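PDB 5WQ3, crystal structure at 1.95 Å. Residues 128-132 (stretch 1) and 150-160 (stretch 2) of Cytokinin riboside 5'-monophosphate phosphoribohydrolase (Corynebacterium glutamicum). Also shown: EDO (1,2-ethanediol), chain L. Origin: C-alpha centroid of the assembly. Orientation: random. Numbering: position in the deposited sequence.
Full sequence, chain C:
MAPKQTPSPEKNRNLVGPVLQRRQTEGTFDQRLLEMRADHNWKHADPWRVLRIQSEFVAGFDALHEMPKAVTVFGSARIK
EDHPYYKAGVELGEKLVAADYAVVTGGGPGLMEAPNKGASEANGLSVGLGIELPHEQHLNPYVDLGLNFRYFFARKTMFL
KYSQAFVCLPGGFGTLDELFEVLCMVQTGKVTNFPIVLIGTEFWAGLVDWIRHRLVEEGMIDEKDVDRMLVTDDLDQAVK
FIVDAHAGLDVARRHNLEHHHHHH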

# COMPACT_ATOMS: atom_id res chain seq x y z
N GLY C 128 15.81 -57.16 10.90
CA GLY C 128 15.73 -56.21 9.78
C GLY C 128 17.09 -55.59 9.49
O GLY C 128 17.73 -54.91 10.36
N LEU C 129 17.56 -55.80 8.26
CA LEU C 129 18.87 -55.27 7.86
C LEU C 129 18.54 -54.27 6.79
O LEU C 129 18.31 -54.63 5.65
N GLY C 130 18.42 -53.01 7.22
CA GLY C 130 18.00 -51.97 6.32
C GLY C 130 19.09 -51.40 5.44
O GLY C 130 20.30 -51.49 5.75
N ILE C 131 18.65 -50.74 4.39
CA ILE C 131 19.50 -49.98 3.53
C ILE C 131 19.13 -48.50 3.67
O ILE C 131 17.97 -48.16 3.62
N GLU C 132 20.11 -47.65 3.90
CA GLU C 132 19.80 -46.26 4.14
C GLU C 132 19.42 -45.62 2.84
O GLU C 132 20.15 -45.66 1.91
N ARG C 150 24.64 -48.40 5.01
CA ARG C 150 24.87 -47.53 3.88
C ARG C 150 25.19 -48.28 2.55
O ARG C 150 24.85 -47.82 1.48
N TYR C 151 25.93 -49.39 2.62
CA TYR C 151 26.49 -50.02 1.46
C TYR C 151 25.68 -51.26 1.12
O TYR C 151 25.66 -52.23 1.88
N PHE C 152 24.99 -51.22 -0.01
CA PHE C 152 24.19 -52.34 -0.53
C PHE C 152 24.97 -53.65 -0.48
O PHE C 152 24.46 -54.68 -0.06
N PHE C 153 26.25 -53.61 -0.81
CA PHE C 153 27.04 -54.82 -0.89
C PHE C 153 27.35 -55.44 0.45
O PHE C 153 27.42 -56.65 0.55
N ALA C 154 27.52 -54.63 1.50
CA ALA C 154 27.63 -55.18 2.83
C ALA C 154 26.36 -55.81 3.32
O ALA C 154 26.38 -56.87 3.95
N ARG C 155 25.27 -55.11 3.13
CA ARG C 155 24.01 -55.64 3.53
C ARG C 155 23.75 -57.02 2.85
O ARG C 155 23.30 -57.95 3.53
N LYS C 156 24.05 -57.15 1.55
CA LYS C 156 23.77 -58.42 0.82
C LYS C 156 24.64 -59.57 1.32
O LYS C 156 24.20 -60.71 1.35
N THR C 157 25.89 -59.30 1.74
CA THR C 157 26.68 -60.30 2.34
C THR C 157 26.01 -60.88 3.62
O THR C 157 26.12 -62.08 3.84
N MET C 158 25.39 -60.02 4.46
CA MET C 158 24.86 -60.45 5.73
C MET C 158 23.73 -61.44 5.50
O MET C 158 23.61 -62.39 6.26
N PHE C 159 22.94 -61.26 4.44
CA PHE C 159 21.83 -62.22 4.16
C PHE C 159 22.34 -63.63 3.87
O PHE C 159 21.76 -64.61 4.36
N LEU C 160 23.45 -63.74 3.12
CA LEU C 160 24.01 -65.00 2.75
C LEU C 160 24.77 -65.62 3.90
O LEU C 160 24.78 -66.83 4.06

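How do a short strand and a helix come to share a side-chain layer? Strand 128-131 and helix 152-160 run nearly antiparallel, at 162°, with their axes 8.9 Å apart at closest approach, which leaves room for side chains between the two backbones. Leu 129, Glu 132 and Arg 155 point toward the opposing stretch, Ile 131 points sideways, and Met 158 begins toward the strand before its end leads off. The strand offers two large apolar bumps, Leu 129 and Ile 131; Gly 128 and Gly 130 have no side chain.

What hollow receives Leu 129? Its m, t rotamer carries CD1 into the dip between two consecutive helix residues: Leu 129 CD1 lies 3.6 Å from Met 158 CB and 3.7 Å from Phe 159 CE1. Met 158 (m, m, t) thus presents the root of its side chain to the leucine, while its sulfur end turns elsewhere. The CA-to-CB bond of Phe 159 points sideways to the strand, but chi1 in the m well brings its ring nearer, where it meets the leucine methyl obliquely.

Why does a charged residue sit in the middle of this packing? Arg 155, with chi1 t and both chi2 and chi3 between wells, lays its guanidinium against the strand and finds a backbone acceptor there. Arg 155 NE donates to Leu 129 O at 2.9 Å, and Arg 155 NH2 to the same oxygen at 3.2 Å, a forked grip on one carbonyl that lies near the guanidinium plane. One face of that flat group is covered by Ile 131, whose CB is 3.7 Å from Arg 155 CZ.

Where does the other end of Ile 131 go? The t, p rotamer sends Ile 131 CD1 to the start of the helix, 3.7 Å from Phe 152 N and 4.0 Å from Arg 150 O, so the methyl nestles against the main chain around the N-cap residue, Tyr 151, whose own side chain points away. Ile 131 CD1 also meets the edge of the Phe 152 ring, 3.9 Å from Phe 152 CD1, with chi1 of the phenylalanine t.

What closes the border beyond the strand? Glu 132, its chi1 of 92° off the usual wells, reaches Arg 150 in a salt bridge: Arg 150 NH1 donates to Glu 132 OE2 at 3.1 Å, edge-on to the guanidinium. The bound 1,2-ethanediol plays no part between the stretches; EDO O1 makes a weak 3.4 Å hydrogen bond to Thr 157 OG1.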

# COMPACT_ATOMS: atom_id res chain seq x y z
CB LEU C 129 19.79 -56.34 7.34
CG LEU C 129 19.92 -57.66 8.13
CD1 LEU C 129 20.94 -58.58 7.46
CD2 LEU C 129 20.32 -57.47 9.58
CB ILE C 131 19.35 -50.47 2.10
CG1 ILE C 131 20.34 -49.80 1.19
CG2 ILE C 131 17.96 -50.22 1.62
CD1 ILE C 131 21.73 -50.28 1.41
CB GLU C 132 20.91 -45.52 4.86
CG GLU C 132 21.91 -44.86 3.99
CD GLU C 132 23.01 -44.19 4.80
OE1 GLU C 132 23.07 -44.39 6.02
OE2 GLU C 132 23.80 -43.47 4.20
CB ARG C 150 26.02 -46.58 4.31
CG ARG C 150 26.89 -46.05 3.19
CD ARG C 150 26.11 -45.01 2.47
NE ARG C 150 26.92 -44.10 1.68
CZ ARG C 150 26.44 -42.94 1.26
NH1 ARG C 150 25.19 -42.60 1.58
NH2 ARG C 150 27.20 -42.12 0.53
CB TYR C 151 27.94 -50.38 1.76
CG TYR C 151 28.76 -49.12 1.92
CD1 TYR C 151 29.06 -48.30 0.81
CD2 TYR C 151 29.22 -48.73 3.15
CE1 TYR C 151 29.83 -47.15 0.96
CE2 TYR C 151 29.94 -47.55 3.30
CZ TYR C 151 30.26 -46.79 2.21
OH TYR C 151 31.00 -45.63 2.43
CB PHE C 152 23.82 -51.95 -1.96
CG PHE C 152 22.56 -52.52 -2.46
CD1 PHE C 152 21.34 -52.04 -2.00
CD2 PHE C 152 22.57 -53.52 -3.45
CE1 PHE C 152 20.14 -52.59 -2.47
CE2 PHE C 152 21.38 -54.05 -3.95
CZ PHE C 152 20.16 -53.59 -3.45
CB PHE C 153 28.32 -54.66 -1.72
CG PHE C 153 29.17 -53.49 -1.33
CD1 PHE C 153 28.92 -52.22 -1.87
CD2 PHE C 153 30.19 -53.63 -0.41
CE1 PHE C 153 29.70 -51.14 -1.52
CE2 PHE C 153 30.96 -52.55 -0.04
CZ PHE C 153 30.73 -51.30 -0.60
CB ALA C 154 28.04 -54.13 3.81
CB ARG C 155 22.95 -54.69 3.15
CG ARG C 155 21.63 -55.09 3.64
CD ARG C 155 20.73 -54.67 2.52
NE ARG C 155 19.45 -54.32 2.99
CZ ARG C 155 18.46 -54.04 2.19
NH1 ARG C 155 18.62 -54.08 0.89
NH2 ARG C 155 17.33 -53.77 2.71
CB LYS C 156 23.98 -58.26 -0.70
CG LYS C 156 22.90 -57.49 -1.50
CD LYS C 156 23.49 -57.15 -2.90
CE LYS C 156 22.48 -57.28 -4.04
NZ LYS C 156 23.14 -57.36 -5.40
CB THR C 157 28.06 -59.70 2.72
OG1 THR C 157 28.65 -59.18 1.52
CG2 THR C 157 28.97 -60.72 3.22
CB MET C 158 24.34 -59.29 6.53
CG MET C 158 25.31 -58.16 6.90
SD MET C 158 26.79 -58.76 7.62
CE MET C 158 27.92 -57.41 7.20
CB PHE C 159 20.95 -61.76 3.01
CG PHE C 159 20.19 -60.47 3.26
CD1 PHE C 159 19.43 -60.30 4.36
CD2 PHE C 159 20.25 -59.44 2.34
CE1 PHE C 159 18.71 -59.13 4.56
CE2 PHE C 159 19.51 -58.26 2.53
CZ PHE C 159 18.75 -58.10 3.65
CB LEU C 160 24.95 -64.88 1.54
CG LEU C 160 24.25 -64.62 0.20
CD1 LEU C 160 25.24 -64.13 -0.87
CD2 LEU C 160 23.51 -65.90 -0.23
C1 EDO L . 26.94 -60.72 -1.38
O1 EDO L . 28.17 -61.32 -1.04
C2 EDO L . 26.89 -60.63 -2.88
O2 EDO L . 26.88 -59.26 -3.24